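PDB 2EX5: DNA endonuclease I-CeuI from Chlamydomonas eugametos, which cuts DNA as a magnesium-dependent homodimeric homing endonuclease of the LAGLIDADG family, making a staggered break in a degenerate 17-19 bp target near an intron insertion site. Local coordinates for residues N66-K70 with L179-M185; F85-V91 with A117-I123. The protein carries 1 engineered substitution. One frame throughout, in Å; residues are numbered along the deposited sequence.

Both contacts belong to the antiparallel sheet that LAGLIDADG endonucleases lay against DNA, and their centres lie 22 Å apart. Contact 1 packs helix 171-185 against the outermost strand 63-71; contact 2 pairs the two central strands, 79-90 and 118-123. Strands 63-71 and 79-90 are sheet neighbours, so the contacts meet where Asn66 packs on Asn86. Both grip chain B: 66-70 at DC19 and DG20, 85-91 at the DG15 phosphate. Each borders a metal site: the Ser68 side chain is about 5 Å from that of Asp82, a magnesium ligand, and about 9 Å from a bound calcium; the engineered Arg89 side chain is about 4 Å from that of Glu62, another magnesium ligand, and about 7 Å from a calcium.

Contact 1: residues N66-K70 with L179-M185; sequences NISTK and LPIWDQM. With nucleotides of chain B.
Helix 179-185 crosses the extended strand 66-70 at -118°, the axes 8.5 Å apart at their closest; Ile67 and Trp182 have the nearest CA atoms, 6.1 Å. The apolar contacts come from Ile67 and Thr69, whose CA-to-CB bonds both point toward the helix. Trp182 (chi1 t, chi2 78°) brings its indole beneath Thr69, whose CB makes a CH-pi contact 3.6 Å from the centroid of the five-membered ring. Thr69 CG2 reaches Leu179 CD1 at 4.1 Å, and Ile67 CG2 lies 4.0 Å from Trp182 CD1. The strand is an edge of the DNA-binding LAGLIDADG sheet, and helix 171-185 backs it. One water lies 2.9 Å from both Ile67 O and Trp182 O, bridging the two backbones; another accepts from Ile67 N at 2.9 Å and lies 3.3 Å from Met185 O and 2.5 Å from OP2 of DC18 in chain B, joining strand, helix and DNA. Ser68 OG (2.8 Å) and Thr69 N (3.0 Å) donate to OP2 of DC19, and Lys70 NZ (2.6 Å) to N7 of DG20.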
loop_
_atom_site.group_PDB
_atom_site.type_symbol
_atom_site.label_atom_id
_atom_site.label_comp_id
_atom_site.label_asym_id
_atom_site.label_seq_id
_atom_site.Cartn_x
_atom_site.Cartn_y
_atom_site.Cartn_z
ATOM N N ASN C 66 14.960 -2.079 -3.751
ATOM C CA ASN C 66 15.884 -1.199 -3.034
ATOM C C ASN C 66 17.320 -1.637 -3.163
ATOM O O ASN C 66 17.595 -2.770 -3.582
ATOM C CB ASN C 66 15.408 -1.002 -1.599
ATOM C CG ASN C 66 15.307 -2.349 -0.829
ATOM O OD1 ASN C 66 14.183 -2.789 -0.457
ATOM N ND2 ASN C 66 16.458 -2.948 -0.569
ATOM N N ILE C 67 18.249 -0.738 -2.901
ATOM C CA ILE C 67 19.638 -1.029 -3.069
ATOM C C ILE C 67 20.320 -0.578 -1.842
ATOM O O ILE C 67 20.274 0.634 -1.444
ATOM C CB ILE C 67 20.254 -0.274 -4.386
ATOM C CG1 ILE C 67 19.633 -0.834 -5.694
ATOM C CG2 ILE C 67 21.860 -0.445 -4.446
ATOM C CD1 ILE C 67 19.645 0.145 -6.824
ATOM N N SER C 68 21.016 -1.509 -1.230
ATOM C CA SER C 68 21.765 -1.212 -0.054
ATOM C C SER C 68 23.295 -1.198 -0.273
ATOM O O SER C 68 23.819 -1.959 -1.103
ATOM C CB SER C 68 21.290 -2.178 1.011
ATOM O OG SER C 68 22.237 -2.112 2.039
ATOM N N THR C 69 24.027 -0.303 0.429
ATOM C CA THR C 69 25.450 -0.230 0.261
ATOM C C THR C 69 26.081 -0.306 1.606
ATOM O O THR C 69 25.852 0.554 2.445
ATOM C CB THR C 69 25.919 1.027 -0.516
ATOM O OG1 THR C 69 25.481 0.914 -1.850
ATOM C CG2 THR C 69 27.484 1.121 -0.577
ATOM N N LYS C 70 26.916 -1.333 1.800
ATOM C CA LYS C 70 27.304 -1.740 3.154
ATOM C C LYS C 70 28.710 -2.285 3.198
ATOM O O LYS C 70 29.229 -2.801 2.224
ATOM C CB LYS C 70 26.319 -2.779 3.684
ATOM C CG LYS C 70 26.217 -3.894 2.643
ATOM C CD LYS C 70 25.472 -5.128 3.112
ATOM C CE LYS C 70 23.984 -4.970 3.167
ATOM N NZ LYS C 70 23.589 -6.404 3.255
ATOM N N LEU C 179 27.774 3.421 -7.828
ATOM C CA LEU C 179 27.481 4.154 -6.608
ATOM C C LEU C 179 26.527 5.336 -6.832
ATOM O O LEU C 179 25.590 5.574 -6.013
ATOM C CB LEU C 179 28.802 4.595 -5.942
ATOM C CG LEU C 179 29.367 3.903 -4.704
ATOM C CD1 LEU C 179 28.593 2.620 -4.269
ATOM C CD2 LEU C 179 30.898 3.696 -4.713
ATOM N N PRO C 180 26.707 6.069 -7.957
ATOM C CA PRO C 180 25.757 7.156 -8.243
ATOM C C PRO C 180 24.339 6.695 -8.459
ATOM O O PRO C 180 23.448 7.401 -8.117
ATOM C CB PRO C 180 26.305 7.785 -9.553
ATOM C CG PRO C 180 27.764 7.509 -9.556
ATOM C CD PRO C 180 27.810 6.044 -8.970
ATOM N N ILE C 181 24.099 5.549 -9.071
ATOM C CA ILE C 181 22.690 5.047 -9.112
ATOM C C ILE C 181 22.186 4.708 -7.714
ATOM O O ILE C 181 21.057 5.075 -7.359
ATOM C CB ILE C 181 22.562 3.751 -9.993
ATOM C CG1 ILE C 181 22.823 4.063 -11.467
ATOM C CG2 ILE C 181 21.223 3.164 -9.788
ATOM C CD1 ILE C 181 23.391 2.807 -12.200
ATOM N N TRP C 182 22.982 3.973 -6.933
ATOM C CA TRP C 182 22.621 3.743 -5.514
ATOM C C TRP C 182 22.196 4.984 -4.767
ATOM O O TRP C 182 21.176 5.023 -4.094
ATOM C CB TRP C 182 23.785 3.080 -4.763
ATOM C CG TRP C 182 23.761 3.317 -3.235
ATOM C CD1 TRP C 182 22.983 2.698 -2.332
ATOM C CD2 TRP C 182 24.637 4.169 -2.487
ATOM N NE1 TRP C 182 23.209 3.192 -1.064
ATOM C CE2 TRP C 182 24.301 4.030 -1.129
ATOM C CE3 TRP C 182 25.683 5.043 -2.841
ATOM C CZ2 TRP C 182 24.956 4.780 -0.100
ATOM C CZ3 TRP C 182 26.356 5.744 -1.811
ATOM C CH2 TRP C 182 25.984 5.615 -0.474
ATOM N N ASP C 183 23.051 6.019 -4.873
ATOM C CA ASP C 183 22.862 7.320 -4.214
ATOM C C ASP C 183 21.532 7.970 -4.619
ATOM O O ASP C 183 20.821 8.445 -3.787
ATOM C CB ASP C 183 24.012 8.295 -4.684
ATOM C CG ASP C 183 23.808 9.712 -4.159
ATOM O OD1 ASP C 183 23.699 9.850 -2.933
ATOM O OD2 ASP C 183 23.727 10.650 -4.977
ATOM N N GLN C 184 21.231 8.021 -5.920
ATOM C CA GLN C 184 19.940 8.613 -6.472
ATOM C C GLN C 184 18.708 7.816 -5.997
ATOM O O GLN C 184 17.614 8.375 -5.771
ATOM C CB GLN C 184 20.008 8.562 -8.016
ATOM C CG GLN C 184 20.873 9.626 -8.670
ATOM C CD GLN C 184 21.548 9.225 -10.003
ATOM O OE1 GLN C 184 22.722 9.597 -10.254
ATOM N NE2 GLN C 184 20.809 8.516 -10.881
ATOM N N MET C 185 18.856 6.510 -5.792
ATOM C CA MET C 185 17.674 5.721 -5.304
ATOM C C MET C 185 17.491 5.673 -3.807
ATOM O O MET C 185 16.471 5.063 -3.291
ATOM C CB MET C 185 17.721 4.303 -5.814
ATOM C CG MET C 185 17.958 4.220 -7.301
ATOM S SD MET C 185 18.057 2.507 -7.758
ATOM C CE MET C 185 16.311 2.044 -7.372
ATOM P P DC B 19 21.850 1.012 4.158
ATOM O OP1 DC B 19 22.436 2.336 4.536
ATOM O OP2 DC B 19 22.367 0.528 2.817
ATOM O "O5'" DC B 19 22.070 -0.039 5.288
ATOM C "C5'" DC B 19 21.544 0.200 6.573
ATOM C "C4'" DC B 19 22.178 -0.844 7.498
ATOM O "O4'" DC B 19 21.361 -2.047 7.415
ATOM C "C3'" DC B 19 23.566 -1.298 7.101
ATOM O "O3'" DC B 19 24.289 -1.243 8.350
ATOM C "C2'" DC B 19 23.377 -2.735 6.527
ATOM C "C1'" DC B 19 22.069 -3.224 7.180
ATOM N N1 DC B 19 21.111 -4.071 6.290
ATOM C C2 DC B 19 20.705 -5.294 6.756
ATOM O O2 DC B 19 21.171 -5.700 7.852
ATOM N N3 DC B 19 19.893 -6.068 5.966
ATOM C C4 DC B 19 19.472 -5.696 4.773
ATOM N N4 DC B 19 18.647 -6.544 4.121
ATOM C C5 DC B 19 19.861 -4.432 4.275
ATOM C C6 DC B 19 20.677 -3.685 5.050
ATOM P P DG B 20 25.660 -2.034 8.647
ATOM O OP1 DG B 20 26.090 -1.427 9.929
ATOM O OP2 DG B 20 26.621 -2.129 7.539
ATOM O "O5'" DG B 20 25.224 -3.508 9.155
ATOM C "C5'" DG B 20 24.420 -3.852 10.336
ATOM C "C4'" DG B 20 24.812 -5.297 10.585
ATOM O "O4'" DG B 20 23.963 -6.254 9.848
ATOM C "C3'" DG B 20 26.296 -5.586 10.230
ATOM O "O3'" DG B 20 26.930 -6.013 11.434
ATOM C "C2'" DG B 20 26.304 -6.678 9.188
ATOM C "C1'" DG B 20 24.849 -7.158 9.129
ATOM N N9 DG B 20 24.225 -7.277 7.812
ATOM C C8 DG B 20 24.293 -6.385 6.793
ATOM N N7 DG B 20 23.555 -6.781 5.785
ATOM C C5 DG B 20 23.012 -7.994 6.166
ATOM C C6 DG B 20 22.182 -8.872 5.439
ATOM O O6 DG B 20 21.720 -8.698 4.311
ATOM N N1 DG B 20 21.857 -9.994 6.138
ATOM C C2 DG B 20 22.306 -10.228 7.386
ATOM N N2 DG B 20 21.859 -11.395 7.913
ATOM N N3 DG B 20 23.135 -9.412 8.070
ATOM C C4 DG B 20 23.406 -8.304 7.397
ATOM P P DC B 18 16.417 2.702 0.600
ATOM O OP1 DC B 18 17.246 3.837 1.035
ATOM O OP2 DC B 18 15.891 2.694 -0.769
ATOM O "O5'" DC B 18 17.213 1.324 0.628
ATOM C "C5'" DC B 18 18.392 0.866 1.380
ATOM C "C4'" DC B 18 18.219 0.917 2.901
ATOM O "O4'" DC B 18 17.089 0.114 3.291
ATOM C "C3'" DC B 18 19.360 0.313 3.711
ATOM O "O3'" DC B 18 20.305 1.350 3.969
ATOM C "C2'" DC B 18 18.735 -0.257 5.008
ATOM C "C1'" DC B 18 17.360 -0.608 4.480
ATOM N N1 DC B 18 16.907 -2.093 4.230
ATOM C C2 DC B 18 16.814 -2.881 5.359
ATOM O O2 DC B 18 17.214 -2.304 6.349
ATOM N N3 DC B 18 16.348 -4.190 5.322
ATOM C C4 DC B 18 15.941 -4.655 4.145
ATOM N N4 DC B 18 15.521 -5.924 4.158
ATOM C C5 DC B 18 16.030 -3.885 2.938
ATOM C C6 DC B 18 16.530 -2.594 3.001
HETATM O O HOH W 1 19.485 3.189 -2.597
HETATM O O HOH W 2 17.149 1.904 -2.775
#

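Contact 2: residues F85-V91 with A117-I123; sequences FNVTRHV and ATLVLTI. Engineered in segment 85-91: Arg89 (natural residue Gln). With nucleotides of chain B.
Strands 85-90 and 118-123 run antiparallel (165° between directions, axes 4.5 Å apart at closest). Phe85-Ile123, Val87-Leu121 and Arg89-Leu119 are hydrogen-bonded pairs, each joined both ways by backbone N to O bonds of 2.7 to 3.1 Å. The non-hydrogen-bonded pairs Asn86-Thr122 and Thr88-Val120 lie between them; His90-Thr118 lies beyond Arg89-Leu119, and its side chains diverge. Further on, Val91 N reaches Ala117 O at 2.7 Å as the chain turns.

These are the central strands of the LAGLIDADG sheet. On the helix-covered face, the Phe85 ring (chi1 t) sits beside Ile123, CD1 to CD1 4.1 Å, among Leu129, Val133 and Phe104. Val87 (chi1 t) follows on the same face, paired with Leu121, which in turn fits against Ala100 and Leu101 of helix 94-104. At the far end Val91 fills the space between Ala117 and Leu119, its CG1 3.9 Å from Ala117 CB and its CG2 3.9 Å from Leu119 CD2. On the DNA face, Asn86 CB rests 3.7 Å from Val120 CG1, and Thr88 OG1 lies 3.9 Å from Val120 CG2, so the valine reaches both neighbours.

His90 N (2.7 Å) and NH1 of the engineered Arg89 (2.9 Å) both donate to OP2 of DG15 in chain B. The side carrying Phe85, Val87, Leu121 and Ile123 is thus mainly apolar against the helices and the side of Asn86 and Thr88 mixed against DNA, while this phosphate is held by a backbone NH and the engineered arginine.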
loop_
_atom_site.group_PDB
_atom_site.type_symbol
_atom_site.label_atom_id
_atom_site.label_comp_id
_atom_site.label_asym_id
_atom_site.label_seq_id
_atom_site.Cartn_x
_atom_site.Cartn_y
_atom_site.Cartn_z
ATOM N N PHE C 85 14.287 -7.029 -3.836
ATOM C CA PHE C 85 12.840 -6.746 -3.930
ATOM C C PHE C 85 12.116 -7.256 -2.694
ATOM O O PHE C 85 12.380 -8.357 -2.311
ATOM C CB PHE C 85 12.366 -7.483 -5.146
ATOM C CG PHE C 85 10.848 -7.587 -5.260
ATOM C CD1 PHE C 85 10.175 -8.767 -4.902
ATOM C CD2 PHE C 85 10.131 -6.541 -5.737
ATOM C CE1 PHE C 85 8.763 -8.841 -4.999
ATOM C CE2 PHE C 85 8.729 -6.603 -5.812
ATOM C CZ PHE C 85 8.063 -7.791 -5.464
ATOM N N ASN C 86 11.149 -6.557 -2.092
ATOM C CA ASN C 86 10.412 -7.208 -0.997
ATOM C C ASN C 86 9.065 -6.663 -1.009
ATOM O O ASN C 86 8.874 -5.581 -1.586
ATOM C CB ASN C 86 10.988 -7.053 0.458
ATOM C CG ASN C 86 11.040 -5.604 0.985
ATOM O OD1 ASN C 86 12.084 -5.158 1.362
ATOM N ND2 ASN C 86 9.942 -4.896 1.018
ATOM N N VAL C 87 8.162 -7.363 -0.299
ATOM C CA VAL C 87 6.744 -6.966 -0.130
ATOM C C VAL C 87 6.301 -7.402 1.229
ATOM O O VAL C 87 6.354 -8.575 1.519
ATOM C CB VAL C 87 5.786 -7.683 -1.137
ATOM C CG1 VAL C 87 4.403 -6.759 -1.429
ATOM C CG2 VAL C 87 6.481 -7.876 -2.354
ATOM N N THR C 88 5.655 -6.493 1.947
ATOM C CA THR C 88 5.352 -6.564 3.335
ATOM C C THR C 88 3.861 -6.482 3.464
ATOM O O THR C 88 3.170 -5.807 2.716
ATOM C CB THR C 88 6.028 -5.384 4.048
ATOM O OG1 THR C 88 7.394 -5.424 3.635
ATOM C CG2 THR C 88 5.887 -5.443 5.569
ATOM N N ARG C 89 3.344 -7.314 4.357
ATOM C CA ARG C 89 1.900 -7.302 4.604
ATOM C C ARG C 89 1.657 -8.005 5.919
ATOM O O ARG C 89 2.246 -9.007 6.186
ATOM C CB ARG C 89 1.216 -8.060 3.472
ATOM C CG ARG C 89 -0.277 -7.937 3.288
ATOM C CD ARG C 89 -0.953 -6.523 3.109
ATOM N NE ARG C 89 -2.391 -6.741 3.174
ATOM C CZ ARG C 89 -3.177 -6.630 4.268
ATOM N NH1 ARG C 89 -2.717 -6.141 5.396
ATOM N NH2 ARG C 89 -4.493 -6.929 4.197
ATOM N N HIS C 90 0.773 -7.471 6.727
ATOM C CA HIS C 90 0.250 -8.194 7.862
ATOM C C HIS C 90 -0.258 -9.568 7.431
ATOM O O HIS C 90 -0.879 -9.728 6.346
ATOM C CB HIS C 90 -0.876 -7.371 8.449
ATOM C CG HIS C 90 -1.515 -7.985 9.650
ATOM N ND1 HIS C 90 -1.319 -7.506 10.930
ATOM C CD2 HIS C 90 -2.305 -9.075 9.777
ATOM C CE1 HIS C 90 -2.027 -8.220 11.784
ATOM N NE2 HIS C 90 -2.619 -9.186 11.108
ATOM N N VAL C 91 0.018 -10.564 8.263
ATOM C CA VAL C 91 -0.535 -11.911 8.066
ATOM C C VAL C 91 -2.020 -12.022 7.542
ATOM O O VAL C 91 -2.289 -12.811 6.661
ATOM C CB VAL C 91 -0.359 -12.786 9.292
ATOM C CG1 VAL C 91 -1.335 -12.382 10.442
ATOM C CG2 VAL C 91 -0.617 -14.246 8.835
ATOM N N ALA C 117 2.794 -9.285 13.753
ATOM C CA ALA C 117 2.167 -10.305 12.867
ATOM C C ALA C 117 2.374 -9.978 11.368
ATOM O O ALA C 117 1.691 -10.548 10.429
ATOM C CB ALA C 117 0.694 -10.542 13.270
ATOM N N THR C 118 3.409 -9.150 11.121
ATOM C CA THR C 118 3.746 -8.947 9.727
ATOM C C THR C 118 4.656 -9.911 8.994
ATOM O O THR C 118 5.643 -10.393 9.498
ATOM C CB THR C 118 4.103 -7.498 9.307
ATOM O OG1 THR C 118 5.467 -7.416 9.023
ATOM C CG2 THR C 118 3.692 -6.463 10.249
ATOM N N LEU C 119 4.406 -10.074 7.730
ATOM C CA LEU C 119 5.174 -11.032 6.949
ATOM C C LEU C 119 5.877 -10.280 5.837
ATOM O O LEU C 119 5.390 -9.275 5.484
ATOM C CB LEU C 119 4.125 -12.007 6.344
ATOM C CG LEU C 119 3.803 -13.384 6.994
ATOM C CD1 LEU C 119 4.130 -13.588 8.567
ATOM C CD2 LEU C 119 2.481 -14.070 6.516
ATOM N N VAL C 120 6.966 -10.778 5.245
ATOM C CA VAL C 120 7.699 -10.086 4.218
ATOM C C VAL C 120 7.966 -11.146 3.234
ATOM O O VAL C 120 8.380 -12.224 3.614
ATOM C CB VAL C 120 9.040 -9.462 4.701
ATOM C CG1 VAL C 120 9.766 -8.761 3.548
ATOM C CG2 VAL C 120 8.748 -8.452 5.697
ATOM N N LEU C 121 7.745 -10.875 1.951
ATOM C CA LEU C 121 8.206 -11.731 0.909
ATOM C C LEU C 121 9.416 -11.067 0.246
ATOM O O LEU C 121 9.369 -9.891 -0.116
ATOM C CB LEU C 121 7.006 -11.995 -0.063
ATOM C CG LEU C 121 7.206 -12.410 -1.541
ATOM C CD1 LEU C 121 8.214 -13.369 -1.800
ATOM C CD2 LEU C 121 5.933 -12.972 -2.008
ATOM N N THR C 122 10.497 -11.805 0.096
ATOM C CA THR C 122 11.818 -11.304 -0.453
ATOM C C THR C 122 12.313 -12.075 -1.643
ATOM O O THR C 122 12.272 -13.315 -1.654
ATOM C CB THR C 122 12.942 -11.348 0.695
ATOM O OG1 THR C 122 12.441 -10.650 1.879
ATOM C CG2 THR C 122 14.223 -10.633 0.323
ATOM N N ILE C 123 12.768 -11.366 -2.650
ATOM C CA ILE C 123 13.603 -11.926 -3.675
ATOM C C ILE C 123 14.862 -11.108 -3.801
ATOM O O ILE C 123 14.799 -9.897 -4.173
ATOM C CB ILE C 123 12.847 -11.897 -5.043
ATOM C CG1 ILE C 123 11.574 -12.864 -4.956
ATOM C CG2 ILE C 123 13.880 -12.213 -6.179
ATOM C CD1 ILE C 123 10.420 -12.672 -5.962
ATOM P P DG B 15 0.227 -3.647 6.254
ATOM O OP1 DG B 15 -0.436 -2.699 5.264
ATOM O OP2 DG B 15 -0.327 -5.009 6.461
ATOM O "O5'" DG B 15 1.655 -3.802 5.506
ATOM C "C5'" DG B 15 2.848 -3.084 5.561
ATOM C "C4'" DG B 15 2.817 -1.627 5.187
ATOM O "O4'" DG B 15 3.432 -1.236 6.412
ATOM C "C3'" DG B 15 3.746 -1.235 4.013
ATOM O "O3'" DG B 15 3.307 0.039 3.671
ATOM C "C2'" DG B 15 5.079 -1.365 4.646
ATOM C "C1'" DG B 15 4.712 -0.847 6.044
ATOM N N9 DG B 15 5.559 -1.173 7.168
ATOM C C8 DG B 15 5.569 -2.347 7.898
ATOM N N7 DG B 15 6.438 -2.358 8.844
ATOM C C5 DG B 15 7.018 -1.064 8.757
ATOM C C6 DG B 15 7.989 -0.507 9.551
ATOM O O6 DG B 15 8.459 -1.084 10.497
ATOM N N1 DG B 15 8.391 0.788 9.262
ATOM C C2 DG B 15 7.833 1.467 8.223
ATOM N N2 DG B 15 8.288 2.707 8.112
ATOM N N3 DG B 15 6.853 0.989 7.414
ATOM C C4 DG B 15 6.502 -0.307 7.747
#